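Local coordinates for protein glucose-6-phosphate isomerase (Chlamydia trachomatis D/UW-3/CX, PDB 6OTU) that catalyses the reversible isomerization of glucose-6-phosphate to fructose-6-phosphate, working as a pair of subunits that share each active site, at residues T151-G159 against T215-F225; A272-L281 against F290-A298. One frame throughout, in Å; residues are numbered along the deposited sequence.

Interaction 1: residues T151-G159 against T215-F225. With G6Q (glucose-6-phosphate), chain E.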
ATOM      1  N   THR A 151      -7.972  26.385  -6.342  1.00 39.60           N
ATOM      2  CA  THR A 151      -7.610  25.361  -5.370  1.00 38.99           C
ATOM      3  C   THR A 151      -8.858  24.698  -4.808  1.00 39.44           C
ATOM      4  O   THR A 151      -9.779  25.390  -4.368  1.00 39.74           O
ATOM      5  CB  THR A 151      -6.805  25.997  -4.234  1.00 40.46           C
ATOM      6  OG1 THR A 151      -5.657  26.649  -4.793  1.00 42.51           O
ATOM      7  CG2 THR A 151      -6.371  24.961  -3.216  1.00 41.07           C
ATOM      8  N   LEU A 152      -8.883  23.368  -4.797  1.00 35.79           N
ATOM      9  CA  LEU A 152      -9.978  22.617  -4.191  1.00 36.07           C
ATOM     10  C   LEU A 152      -9.420  21.689  -3.116  1.00 38.51           C
ATOM     11  O   LEU A 152      -8.425  20.989  -3.348  1.00 37.29           O
ATOM     12  CB  LEU A 152     -10.760  21.812  -5.248  1.00 31.28           C
ATOM     13  CG  LEU A 152     -12.044  21.128  -4.750  1.00 31.17           C
ATOM     14  CD1 LEU A 152     -13.100  21.131  -5.817  1.00 40.81           C
ATOM     15  CD2 LEU A 152     -11.804  19.700  -4.259  1.00 32.90           C
ATOM     16  N   VAL A 153     -10.072  21.669  -1.951  1.00 41.47           N
ATOM     17  CA  VAL A 153      -9.684  20.813  -0.825  1.00 38.65           C
ATOM     18  C   VAL A 153     -10.854  19.902  -0.487  1.00 30.60           C
ATOM     19  O   VAL A 153     -11.898  20.370  -0.020  1.00 30.87           O
ATOM     20  CB  VAL A 153      -9.271  21.625   0.407  1.00 39.42           C
ATOM     21  CG1 VAL A 153      -8.965  20.684   1.571  1.00 30.70           C
ATOM     22  CG2 VAL A 153      -8.066  22.510   0.082  1.00 36.13           C
ATOM     23  N   GLN A 154     -10.695  18.607  -0.716  1.00 33.36           N
ATOM     24  CA  GLN A 154     -11.743  17.654  -0.378  1.00 34.24           C
ATOM     25  C   GLN A 154     -11.522  17.163   1.044  1.00 31.77           C
ATOM     26  O   GLN A 154     -10.498  16.542   1.338  1.00 30.11           O
ATOM     27  CB  GLN A 154     -11.763  16.476  -1.348  1.00 37.25           C
ATOM     28  CG  GLN A 154     -12.867  15.481  -1.064  1.00 39.30           C
ATOM     29  CD  GLN A 154     -13.596  15.012  -2.318  1.00 40.18           C
ATOM     30  OE1 GLN A 154     -13.805  15.783  -3.268  1.00 34.10           O
ATOM     31  NE2 GLN A 154     -14.004  13.744  -2.319  1.00 35.82           N
ATOM     32  N   ILE A 155     -12.479  17.461   1.917  1.00 30.61           N
ATOM     33  CA  ILE A 155     -12.508  16.973   3.287  1.00 37.10           C
ATOM     34  C   ILE A 155     -13.444  15.774   3.320  1.00 39.60           C
ATOM     35  O   ILE A 155     -14.631  15.893   2.997  1.00 42.66           O
ATOM     36  CB  ILE A 155     -12.972  18.065   4.269  1.00 31.12           C
ATOM     37  CG1 ILE A 155     -11.982  19.238   4.285  1.00 31.07           C
ATOM     38  CG2 ILE A 155     -13.161  17.488   5.667  1.00 35.34           C
ATOM     39  CD1 ILE A 155     -12.346  20.359   5.244  1.00 31.53           C
ATOM     40  N   GLY A 156     -12.914  14.625   3.705  1.00 37.75           N
ATOM     41  CA  GLY A 156     -13.680  13.391   3.707  1.00 33.92           C
ATOM     42  C   GLY A 156     -12.737  12.228   3.896  1.00 38.85           C
ATOM     43  O   GLY A 156     -11.520  12.344   3.720  1.00 38.29           O
ATOM     44  N   ILE A 157     -13.314  11.087   4.258  1.00 34.77           N
ATOM     45  CA  ILE A 157     -12.516   9.926   4.623  1.00 31.61           C
ATOM     46  C   ILE A 157     -13.161   8.678   4.043  1.00 31.41           C
ATOM     47  O   ILE A 157     -14.344   8.674   3.688  1.00 31.74           O
ATOM     48  CB  ILE A 157     -12.365   9.831   6.168  1.00 31.41           C
ATOM     49  CG1 ILE A 157     -11.236   8.865   6.587  1.00 31.37           C
ATOM     50  CG2 ILE A 157     -13.702   9.514   6.813  1.00 32.04           C
ATOM     51  CD1 ILE A 157     -10.859   8.971   8.089  1.00 31.63           C
ATOM     52  N   GLY A 158     -12.362   7.611   3.931  1.00 31.39           N
ATOM     53  CA  GLY A 158     -12.904   6.338   3.471  1.00 32.66           C
ATOM     54  C   GLY A 158     -13.430   6.433   2.049  1.00 36.14           C
ATOM     55  O   GLY A 158     -12.763   6.960   1.155  1.00 31.24           O
ATOM     56  N   GLY A 159     -14.656   5.941   1.834  1.00 38.84           N
ATOM     57  CA  GLY A 159     -15.281   6.035   0.522  1.00 40.13           C
ATOM     58  C   GLY A 159     -15.429   7.457   0.007  1.00 37.83           C
ATOM     59  O   GLY A 159     -15.510   7.669  -1.208  1.00 35.11           O
ATOM     60  N   THR A 215     -19.768  11.840  10.330  1.00 34.71           N
ATOM     61  CA  THR A 215     -18.496  11.197  10.634  1.00 36.32           C
ATOM     62  C   THR A 215     -17.546  12.162  11.350  1.00 41.44           C
ATOM     63  O   THR A 215     -17.425  13.331  10.978  1.00 33.27           O
ATOM     64  CB  THR A 215     -17.864  10.678   9.351  1.00 34.17           C
ATOM     65  OG1 THR A 215     -18.855   9.973   8.592  1.00 41.41           O
ATOM     66  CG2 THR A 215     -16.704   9.739   9.670  1.00 34.79           C
ATOM     67  N   LEU A 216     -16.875  11.669  12.395  1.00 33.33           N
ATOM     68  CA  LEU A 216     -16.031  12.543  13.211  1.00 39.23           C
ATOM     69  C   LEU A 216     -14.986  13.296  12.383  1.00 37.34           C
ATOM     70  O   LEU A 216     -14.775  14.500  12.583  1.00 36.89           O
ATOM     71  CB  LEU A 216     -15.340  11.729  14.300  1.00 41.32           C
ATOM     72  CG  LEU A 216     -14.200  12.449  15.024  1.00 47.90           C
ATOM     73  CD1 LEU A 216     -14.744  13.652  15.769  1.00 44.05           C
ATOM     74  CD2 LEU A 216     -13.448  11.501  15.968  1.00 40.23           C
ATOM     75  N   GLU A 217     -14.321  12.602  11.436  1.00 37.06           N
ATOM     76  CA  GLU A 217     -13.170  13.192  10.759  1.00 33.10           C
ATOM     77  C   GLU A 217     -13.551  14.379   9.878  1.00 34.37           C
ATOM     78  O   GLU A 217     -12.993  15.474  10.068  1.00 35.68           O
ATOM     79  CB  GLU A 217     -12.412  12.115   9.979  1.00 34.61           C
ATOM     80  CG  GLU A 217     -11.671  11.134  10.844  1.00 32.29           C
ATOM     81  CD  GLU A 217     -12.484   9.887  11.151  1.00 34.69           C
ATOM     82  OE1 GLU A 217     -11.868   8.809  11.315  1.00 34.49           O
ATOM     83  OE2 GLU A 217     -13.733   9.975  11.247  1.00 34.50           O
ATOM     84  N   PRO A 218     -14.452  14.240   8.898  1.00 32.47           N
ATOM     85  CA  PRO A 218     -14.882  15.439   8.151  1.00 33.86           C
ATOM     86  C   PRO A 218     -15.366  16.561   9.055  1.00 36.48           C
ATOM     87  O   PRO A 218     -15.103  17.734   8.762  1.00 38.87           O
ATOM     88  CB  PRO A 218     -16.028  14.924   7.269  1.00 33.62           C
ATOM     89  CG  PRO A 218     -15.944  13.446   7.310  1.00 39.31           C
ATOM     90  CD  PRO A 218     -15.247  13.049   8.549  1.00 32.13           C
ATOM     91  N   ALA A 219     -16.067  16.230  10.147  1.00 33.65           N
ATOM     92  CA  ALA A 219     -16.620  17.278  11.005  1.00 39.19           C
ATOM     93  C   ALA A 219     -15.519  18.013  11.755  1.00 44.08           C
ATOM     94  O   ALA A 219     -15.541  19.246  11.852  1.00 45.00           O
ATOM     95  CB  ALA A 219     -17.620  16.695  11.993  1.00 34.75           C
ATOM     96  N   ALA A 220     -14.547  17.277  12.295  1.00 34.67           N
ATOM     97  CA  ALA A 220     -13.433  17.955  12.942  1.00 42.27           C
ATOM     98  C   ALA A 220     -12.621  18.740  11.923  1.00 34.93           C
ATOM     99  O   ALA A 220     -12.188  19.863  12.198  1.00 37.68           O
ATOM    100  CB  ALA A 220     -12.557  16.951  13.690  1.00 36.00           C
ATOM    101  N   ASN A 221     -12.428  18.181  10.729  1.00 37.97           N
ATOM    102  CA  ASN A 221     -11.600  18.870   9.745  1.00 34.11           C
ATOM    103  C   ASN A 221     -12.300  20.112   9.203  1.00 45.17           C
ATOM    104  O   ASN A 221     -11.678  21.178   9.090  1.00 37.72           O
ATOM    105  CB  ASN A 221     -11.207  17.906   8.628  1.00 33.38           C
ATOM    106  CG  ASN A 221     -10.018  17.053   9.009  1.00 38.63           C
ATOM    107  OD1 ASN A 221      -9.021  17.565   9.510  1.00 42.02           O
ATOM    108  ND2 ASN A 221     -10.121  15.748   8.799  1.00 32.73           N
ATOM    109  N   GLU A 222     -13.597  19.998   8.874  1.00 44.55           N
ATOM    110  CA  GLU A 222     -14.351  21.169   8.428  1.00 45.21           C
ATOM    111  C   GLU A 222     -14.269  22.294   9.454  1.00 40.80           C
ATOM    112  O   GLU A 222     -14.051  23.459   9.094  1.00 39.32           O
ATOM    113  CB  GLU A 222     -15.817  20.811   8.153  1.00 40.33           C
ATOM    114  CG  GLU A 222     -16.685  22.051   7.913  1.00 48.93           C
ATOM    115  CD  GLU A 222     -18.162  21.764   7.611  1.00 54.14           C
ATOM    116  OE1 GLU A 222     -18.624  20.609   7.741  1.00 53.34           O
ATOM    117  OE2 GLU A 222     -18.863  22.723   7.225  1.00 53.79           O
ATOM    118  N   GLU A 223     -14.425  21.962  10.739  1.00 41.17           N
ATOM    119  CA  GLU A 223     -14.335  22.988  11.775  1.00 41.67           C
ATOM    120  C   GLU A 223     -12.942  23.613  11.803  1.00 42.35           C
ATOM    121  O   GLU A 223     -12.815  24.834  11.929  1.00 43.48           O
ATOM    122  CB  GLU A 223     -14.715  22.402  13.135  1.00 42.11           C
ATOM    123  CG  GLU A 223     -14.666  23.397  14.291  1.00 52.72           C
ATOM    124  CD  GLU A 223     -15.593  24.593  14.103  1.00 54.90           C
ATOM    125  OE1 GLU A 223     -16.603  24.460  13.372  1.00 51.16           O
ATOM    126  OE2 GLU A 223     -15.306  25.665  14.693  1.00 55.55           O
ATOM    127  N   LEU A 224     -11.890  22.799  11.632  1.00 39.28           N
ATOM    128  CA  LEU A 224     -10.534  23.340  11.542  1.00 43.21           C
ATOM    129  C   LEU A 224     -10.395  24.327  10.389  1.00 36.84           C
ATOM    130  O   LEU A 224      -9.695  25.336  10.504  1.00 40.06           O
ATOM    131  CB  LEU A 224      -9.517  22.211  11.377  1.00 42.74           C
ATOM    132  CG  LEU A 224      -8.791  21.722  12.627  1.00 46.03           C
ATOM    133  CD1 LEU A 224      -7.786  20.670  12.229  1.00 42.91           C
ATOM    134  CD2 LEU A 224      -8.109  22.864  13.358  1.00 49.55           C
ATOM    135  N   PHE A 225     -11.030  24.042   9.256  1.00 43.69           N
ATOM    136  CA  PHE A 225     -10.897  24.946   8.119  1.00 36.38           C
ATOM    137  C   PHE A 225     -11.755  26.191   8.298  1.00 44.29           C
ATOM    138  O   PHE A 225     -11.322  27.295   7.944  1.00 37.70           O
ATOM    139  CB  PHE A 225     -11.252  24.212   6.830  1.00 35.61           C
ATOM    140  CG  PHE A 225     -10.068  23.548   6.171  1.00 39.19           C
ATOM    141  CD1 PHE A 225      -9.468  22.433   6.745  1.00 36.41           C
ATOM    142  CD2 PHE A 225      -9.544  24.046   4.984  1.00 40.05           C
ATOM    143  CE1 PHE A 225      -8.360  21.817   6.141  1.00 34.27           C
ATOM    144  CE2 PHE A 225      -8.435  23.438   4.381  1.00 45.19           C
ATOM    145  CZ  PHE A 225      -7.848  22.318   4.967  1.00 34.24           C
TER
HETATM  146  C1  G6Q E 604     -17.761   3.180   2.612  1.00 50.79           C
HETATM  147  C2  G6Q E 604     -17.618   3.110   4.135  1.00 54.40           C
HETATM  148  C3  G6Q E 604     -16.727   4.200   4.721  1.00 43.73           C
HETATM  149  C4  G6Q E 604     -17.340   5.604   4.663  1.00 33.23           C
HETATM  150  C5  G6Q E 604     -16.581   6.580   5.563  1.00 32.86           C
HETATM  151  C6  G6Q E 604     -17.045   8.007   5.389  1.00 30.57           C
HETATM  152  O1  G6Q E 604     -18.541   2.471   2.067  1.00 45.79           O
HETATM  153  O2  G6Q E 604     -18.892   3.152   4.766  1.00 65.05           O
HETATM  154  O3  G6Q E 604     -15.467   4.211   4.045  1.00 43.87           O
HETATM  155  O4  G6Q E 604     -17.318   6.097   3.326  1.00 28.98           O
HETATM  156  O5  G6Q E 604     -16.724   6.164   6.924  1.00 33.71           O
HETATM  157  O6  G6Q E 604     -18.476   8.043   5.645  1.00 37.13           O
HETATM  158  P   G6Q E 604     -19.308   9.393   5.332  1.00 39.08           P
HETATM  159  O1P G6Q E 604     -19.207   9.628   3.835  1.00 36.08           O
HETATM  160  O2P G6Q E 604     -20.727   9.067   5.782  1.00 46.74           O
HETATM  161  O3P G6Q E 604     -18.671  10.503   6.144  1.00 36.59           O
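The sugar-phosphate pocket of a SIS-type alpha/beta domain is walled here by Ile157 and Thr215, where parallel-sheet strand 151-155 and the loop after it pack along helix 216-231. Strand and helix segment run roughly antiparallel, at 143°, and no hydrogen bond joins them; the grip is apolar. Ile155 does most of the work with two branches. With chi1 at -63° its CG1 arm lies beside the backbone N, which leaves CG2 anti to that nitrogen and directed between Pro218 and Asn221, 3.6 Å from Asn221 CB. The extended CG1 arm carries CD1 over one face of the Phe225 ring in a CH-pi contact, 4.3 Å from the centroid, while Val153 CG1 meets that ring obliquely. Farther along, Ile157 CD1 lies against the bent chain of Glu217, whose carboxylate OE1 is held by His386 and Thr382 of the second subunit. Asn221 turns its amide to Asn186 O. At the pocket, Ile157 CG2 stands 3.9 Å from C6 of glucose-6-phosphate. Both segments hold the ligand: Gly159 N donates to sugar O3 at 2.9 Å with an angle of 157°, and Thr215 OG1, also bonded to Lys501, donates to phosphate O3P at a short 2.5 Å.

Interaction 2: residues A272-L281 against F290-A298; sequences ATSMVGGVVL and FIEFLQGAA
Phe290 presents one face to Gly278, whose CA makes a CH-pi contact 3.7 Å from the ring centroid, and the opposite face to Leu294 of its own helix. Round its edge lie Leu281 CD1 and the carbonyl oxygens of Ala272 and Thr273, the latter 3.5 Å from Phe290 CZ. The neighbouring Phe293 takes Leu281 CD1 over a face, 4.3 Å from its centroid, and meets Ala272 O at its edge, 3.6 Å from CE2; Phe290 CE1 also lies at an edge of this ring, in its plane. These groups fill a helical hairpin, 275-285 against 287-303; the axes of 275-281 and 290-298 approach to 10.6 Å at 145°. Both phenylalanines have CG anti to the backbone N (chi1 175° and 165°), a setting that swings the rings across to the first helix. Beside Phe293, Thr273 CG2 packs 3.7 Å from its CZ and also touches Ala297, while Thr273 OG1 bonds to Thr111 and Arg112. Ser274 is the N-cap: its OG accepts from Val276 N at 3.3 Å and is hydrogen-bonded to Ser271 O. Across the hairpin no hydrogen bond forms: dispersion and CH-pi contacts hold it, and the weakly positive C-H rims probably suit the carbonyl oxygens there.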
ATOM      1  N   ALA A 272     -17.598   7.021  -6.282  1.00 33.12           N
ATOM      2  CA  ALA A 272     -16.751   7.903  -7.083  1.00 35.56           C
ATOM      3  C   ALA A 272     -17.463   8.425  -8.333  1.00 39.34           C
ATOM      4  O   ALA A 272     -17.128   9.512  -8.809  1.00 37.59           O
ATOM      5  CB  ALA A 272     -15.457   7.188  -7.475  1.00 32.29           C
ATOM      6  N   THR A 273     -18.440   7.690  -8.879  1.00 36.47           N
ATOM      7  CA  THR A 273     -19.194   8.183 -10.033  1.00 40.14           C
ATOM      8  C   THR A 273     -20.382   9.065  -9.649  1.00 44.15           C
ATOM      9  O   THR A 273     -21.071   9.570 -10.546  1.00 33.45           O
ATOM     10  CB  THR A 273     -19.722   7.035 -10.895  1.00 36.40           C
ATOM     11  OG1 THR A 273     -20.617   6.227 -10.116  1.00 33.01           O
ATOM     12  CG2 THR A 273     -18.594   6.188 -11.456  1.00 36.81           C
ATOM     13  N   SER A 274     -20.658   9.231  -8.356  1.00 31.50           N
ATOM     14  CA  SER A 274     -21.685  10.155  -7.904  1.00 31.72           C
ATOM     15  C   SER A 274     -21.048  11.536  -7.736  1.00 41.18           C
ATOM     16  O   SER A 274     -19.912  11.774  -8.156  1.00 40.29           O
ATOM     17  CB  SER A 274     -22.331   9.662  -6.607  1.00 36.64           C
ATOM     18  OG  SER A 274     -21.447   9.787  -5.507  1.00 31.26           O
ATOM     19  N   MET A 275     -21.766  12.463  -7.100  1.00 34.48           N
ATOM     20  CA  MET A 275     -21.172  13.766  -6.835  1.00 37.83           C
ATOM     21  C   MET A 275     -19.997  13.700  -5.856  1.00 43.56           C
ATOM     22  O   MET A 275     -19.266  14.692  -5.735  1.00 33.05           O
ATOM     23  CB  MET A 275     -22.242  14.721  -6.314  1.00 34.80           C
ATOM     24  CG  MET A 275     -23.395  14.965  -7.299  1.00 42.17           C
ATOM     25  SD  MET A 275     -22.869  15.517  -8.947  1.00 43.44           S
ATOM     26  CE  MET A 275     -21.918  16.942  -8.494  1.00 49.91           C
ATOM     27  N   VAL A 276     -19.804  12.571  -5.158  1.00 31.32           N
ATOM     28  CA  VAL A 276     -18.619  12.380  -4.325  1.00 35.79           C
ATOM     29  C   VAL A 276     -17.344  12.576  -5.147  1.00 34.46           C
ATOM     30  O   VAL A 276     -16.391  13.236  -4.703  1.00 35.83           O
ATOM     31  CB  VAL A 276     -18.652  10.991  -3.659  1.00 39.03           C
ATOM     32  CG1 VAL A 276     -17.312  10.692  -2.956  1.00 36.01           C
ATOM     33  CG2 VAL A 276     -19.810  10.907  -2.693  1.00 30.88           C
ATOM     34  N   GLY A 277     -17.305  11.995  -6.351  1.00 30.98           N
ATOM     35  CA  GLY A 277     -16.232  12.255  -7.292  1.00 31.05           C
ATOM     36  C   GLY A 277     -16.526  13.393  -8.257  1.00 39.95           C
ATOM     37  O   GLY A 277     -15.603  14.025  -8.781  1.00 38.57           O
ATOM     38  N   GLY A 278     -17.808  13.677  -8.496  1.00 33.96           N
ATOM     39  CA  GLY A 278     -18.161  14.614  -9.555  1.00 37.84           C
ATOM     40  C   GLY A 278     -17.639  16.020  -9.325  1.00 38.28           C
ATOM     41  O   GLY A 278     -17.174  16.681 -10.259  1.00 32.68           O
ATOM     42  N   VAL A 279     -17.704  16.497  -8.078  1.00 40.93           N
ATOM     43  CA  VAL A 279     -17.283  17.866  -7.779  1.00 44.62           C
ATOM     44  C   VAL A 279     -15.778  18.026  -7.990  1.00 41.17           C
ATOM     45  O   VAL A 279     -15.331  18.899  -8.741  1.00 44.07           O
ATOM     46  CB  VAL A 279     -17.698  18.267  -6.352  1.00 32.57           C
ATOM     47  CG1 VAL A 279     -17.095  19.608  -6.004  1.00 32.91           C
ATOM     48  CG2 VAL A 279     -19.216  18.309  -6.224  1.00 32.83           C
ATOM     49  N   VAL A 280     -14.973  17.196  -7.327  1.00 38.64           N
ATOM     50  CA  VAL A 280     -13.528  17.384  -7.418  1.00 36.95           C
ATOM     51  C   VAL A 280     -13.042  17.124  -8.837  1.00 33.95           C
ATOM     52  O   VAL A 280     -12.231  17.888  -9.377  1.00 32.67           O
ATOM     53  CB  VAL A 280     -12.791  16.508  -6.383  1.00 40.73           C
ATOM     54  CG1 VAL A 280     -13.055  15.026  -6.608  1.00 37.39           C
ATOM     55  CG2 VAL A 280     -11.294  16.816  -6.414  1.00 39.36           C
ATOM     56  N   LEU A 281     -13.540  16.061  -9.475  1.00 34.85           N
ATOM     57  CA  LEU A 281     -13.131  15.767 -10.844  1.00 32.26           C
ATOM     58  C   LEU A 281     -13.597  16.860 -11.790  1.00 32.80           C
ATOM     59  O   LEU A 281     -12.828  17.331 -12.637  1.00 39.86           O
ATOM     60  CB  LEU A 281     -13.677  14.406 -11.283  1.00 35.26           C
ATOM     61  CG  LEU A 281     -13.180  13.183 -10.494  1.00 39.83           C
ATOM     62  CD1 LEU A 281     -13.907  11.923 -10.948  1.00 37.22           C
ATOM     63  CD2 LEU A 281     -11.679  13.008 -10.609  1.00 31.67           C
ATOM     64  N   PHE A 290     -15.688  14.701 -16.643  1.00 32.02           N
ATOM     65  CA  PHE A 290     -16.455  13.856 -15.725  1.00 39.40           C
ATOM     66  C   PHE A 290     -17.502  13.026 -16.471  1.00 31.82           C
ATOM     67  O   PHE A 290     -17.731  11.857 -16.137  1.00 33.62           O
ATOM     68  CB  PHE A 290     -17.104  14.703 -14.627  1.00 35.29           C
ATOM     69  CG  PHE A 290     -18.010  13.924 -13.716  1.00 38.43           C
ATOM     70  CD1 PHE A 290     -17.492  12.992 -12.827  1.00 46.04           C
ATOM     71  CD2 PHE A 290     -19.381  14.119 -13.742  1.00 39.13           C
ATOM     72  CE1 PHE A 290     -18.331  12.268 -11.979  1.00 46.98           C
ATOM     73  CE2 PHE A 290     -20.231  13.400 -12.890  1.00 36.41           C
ATOM     74  CZ  PHE A 290     -19.702  12.476 -12.014  1.00 42.55           C
ATOM     75  N   ILE A 291     -18.123  13.593 -17.508  1.00 36.38           N
ATOM     76  CA  ILE A 291     -19.084  12.828 -18.297  1.00 35.18           C
ATOM     77  C   ILE A 291     -18.394  11.673 -19.033  1.00 42.96           C
ATOM     78  O   ILE A 291     -18.938  10.561 -19.130  1.00 43.33           O
ATOM     79  CB  ILE A 291     -19.831  13.767 -19.263  1.00 34.92           C
ATOM     80  CG1 ILE A 291     -20.658  14.792 -18.473  1.00 34.65           C
ATOM     81  CG2 ILE A 291     -20.698  12.968 -20.240  1.00 33.23           C
ATOM     82  CD1 ILE A 291     -21.545  14.160 -17.445  1.00 32.94           C
ATOM     83  N   GLU A 292     -17.196  11.915 -19.578  1.00 40.81           N
ATOM     84  CA  GLU A 292     -16.457  10.836 -20.229  1.00 37.19           C
ATOM     85  C   GLU A 292     -16.146   9.724 -19.242  1.00 34.79           C
ATOM     86  O   GLU A 292     -16.243   8.537 -19.578  1.00 31.67           O
ATOM     87  CB  GLU A 292     -15.165  11.366 -20.843  1.00 34.40           C
ATOM     88  CG  GLU A 292     -15.381  12.361 -21.946  1.00 45.49           C
ATOM     89  CD  GLU A 292     -14.075  12.872 -22.508  1.00 61.49           C
ATOM     90  OE1 GLU A 292     -14.119  13.740 -23.409  1.00 67.78           O
ATOM     91  OE2 GLU A 292     -13.005  12.405 -22.042  1.00 64.27           O
ATOM     92  N   PHE A 293     -15.756  10.101 -18.021  1.00 35.14           N
ATOM     93  CA  PHE A 293     -15.559   9.144 -16.937  1.00 30.99           C
ATOM     94  C   PHE A 293     -16.828   8.333 -16.671  1.00 39.91           C
ATOM     95  O   PHE A 293     -16.760   7.111 -16.489  1.00 34.00           O
ATOM     96  CB  PHE A 293     -15.112   9.926 -15.699  1.00 39.50           C
ATOM     97  CG  PHE A 293     -15.195   9.177 -14.395  1.00 33.37           C
ATOM     98  CD1 PHE A 293     -14.379   8.085 -14.143  1.00 34.50           C
ATOM     99  CD2 PHE A 293     -16.036   9.629 -13.389  1.00 32.03           C
ATOM    100  CE1 PHE A 293     -14.412   7.423 -12.907  1.00 32.36           C
ATOM    101  CE2 PHE A 293     -16.098   8.977 -12.169  1.00 34.38           C
ATOM    102  CZ  PHE A 293     -15.275   7.864 -11.921  1.00 31.50           C
ATOM    103  N   LEU A 294     -17.998   9.000 -16.651  1.00 34.49           N
ATOM    104  CA  LEU A 294     -19.264   8.291 -16.455  1.00 34.85           C
ATOM    105  C   LEU A 294     -19.567   7.352 -17.618  1.00 36.87           C
ATOM    106  O   LEU A 294     -20.053   6.234 -17.403  1.00 31.48           O
ATOM    107  CB  LEU A 294     -20.432   9.276 -16.268  1.00 31.64           C
ATOM    108  CG  LEU A 294     -20.505  10.186 -15.034  1.00 35.45           C
ATOM    109  CD1 LEU A 294     -21.887  10.878 -14.879  1.00 31.92           C
ATOM    110  CD2 LEU A 294     -20.092   9.446 -13.746  1.00 32.74           C
ATOM    111  N   GLN A 295     -19.315   7.791 -18.858  1.00 34.08           N
ATOM    112  CA  GLN A 295     -19.585   6.920 -20.001  1.00 34.52           C
ATOM    113  C   GLN A 295     -18.734   5.654 -19.944  1.00 39.17           C
ATOM    114  O   GLN A 295     -19.214   4.564 -20.278  1.00 36.00           O
ATOM    115  CB  GLN A 295     -19.357   7.676 -21.308  1.00 33.67           C
ATOM    116  CG  GLN A 295     -20.394   8.773 -21.535  1.00 39.07           C
ATOM    117  CD  GLN A 295     -20.055   9.680 -22.708  1.00 49.00           C
ATOM    118  OE1 GLN A 295     -18.900  10.070 -22.907  1.00 46.36           O
ATOM    119  NE2 GLN A 295     -21.071  10.025 -23.493  1.00 53.31           N
ATOM    120  N   GLY A 296     -17.484   5.763 -19.479  1.00 34.34           N
ATOM    121  CA  GLY A 296     -16.647   4.575 -19.362  1.00 34.27           C
ATOM    122  C   GLY A 296     -17.183   3.576 -18.352  1.00 39.42           C
ATOM    123  O   GLY A 296     -17.194   2.368 -18.599  1.00 39.15           O
ATOM    124  N   ALA A 297     -17.641   4.067 -17.206  1.00 30.81           N
ATOM    125  CA  ALA A 297     -18.265   3.193 -16.220  1.00 37.39           C
ATOM    126  C   ALA A 297     -19.570   2.584 -16.751  1.00 35.71           C
ATOM    127  O   ALA A 297     -19.780   1.366 -16.671  1.00 35.15           O
ATOM    128  CB  ALA A 297     -18.498   3.973 -14.930  1.00 30.45           C
ATOM    129  N   ALA A 298     -20.455   3.407 -17.315  1.00 31.36           N
ATOM    130  CA  ALA A 298     -21.725   2.868 -17.808  1.00 37.25           C
ATOM    131  C   ALA A 298     -21.515   1.787 -18.867  1.00 39.67           C
ATOM    132  O   ALA A 298     -22.295   0.828 -18.946  1.00 40.46           O
ATOM    133  CB  ALA A 298     -22.586   3.992 -18.369  1.00 32.18           C
TER

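Interactions 1 and 2 follow one another in the chain, with centres 20 Å apart, yet they meet through strand 151-155. While Val153 and Ile155 of that strand face helix 216-231, Leu152 and Gln154 face helix 275-285: Leu152 CD2 lies 3.6 Å from Val280 CG2, and Gln154 NE2 makes a weak hydrogen bond to Val276 O. The strand thus has helix 216-231 on one side and helix 275-285 on the other, the layering of an alpha/beta domain. Of the two, only interaction 1 contributes pocket residues (Ile157, Gly158, Gly159 and Thr215). Interaction 2 is more remote, the side chain of Ser274 about 10 Å from glucose-6-phosphate, but Val276 CG1 packs 3.9 Å from Gly159 O, so it touches a residue whose backbone N binds the sugar.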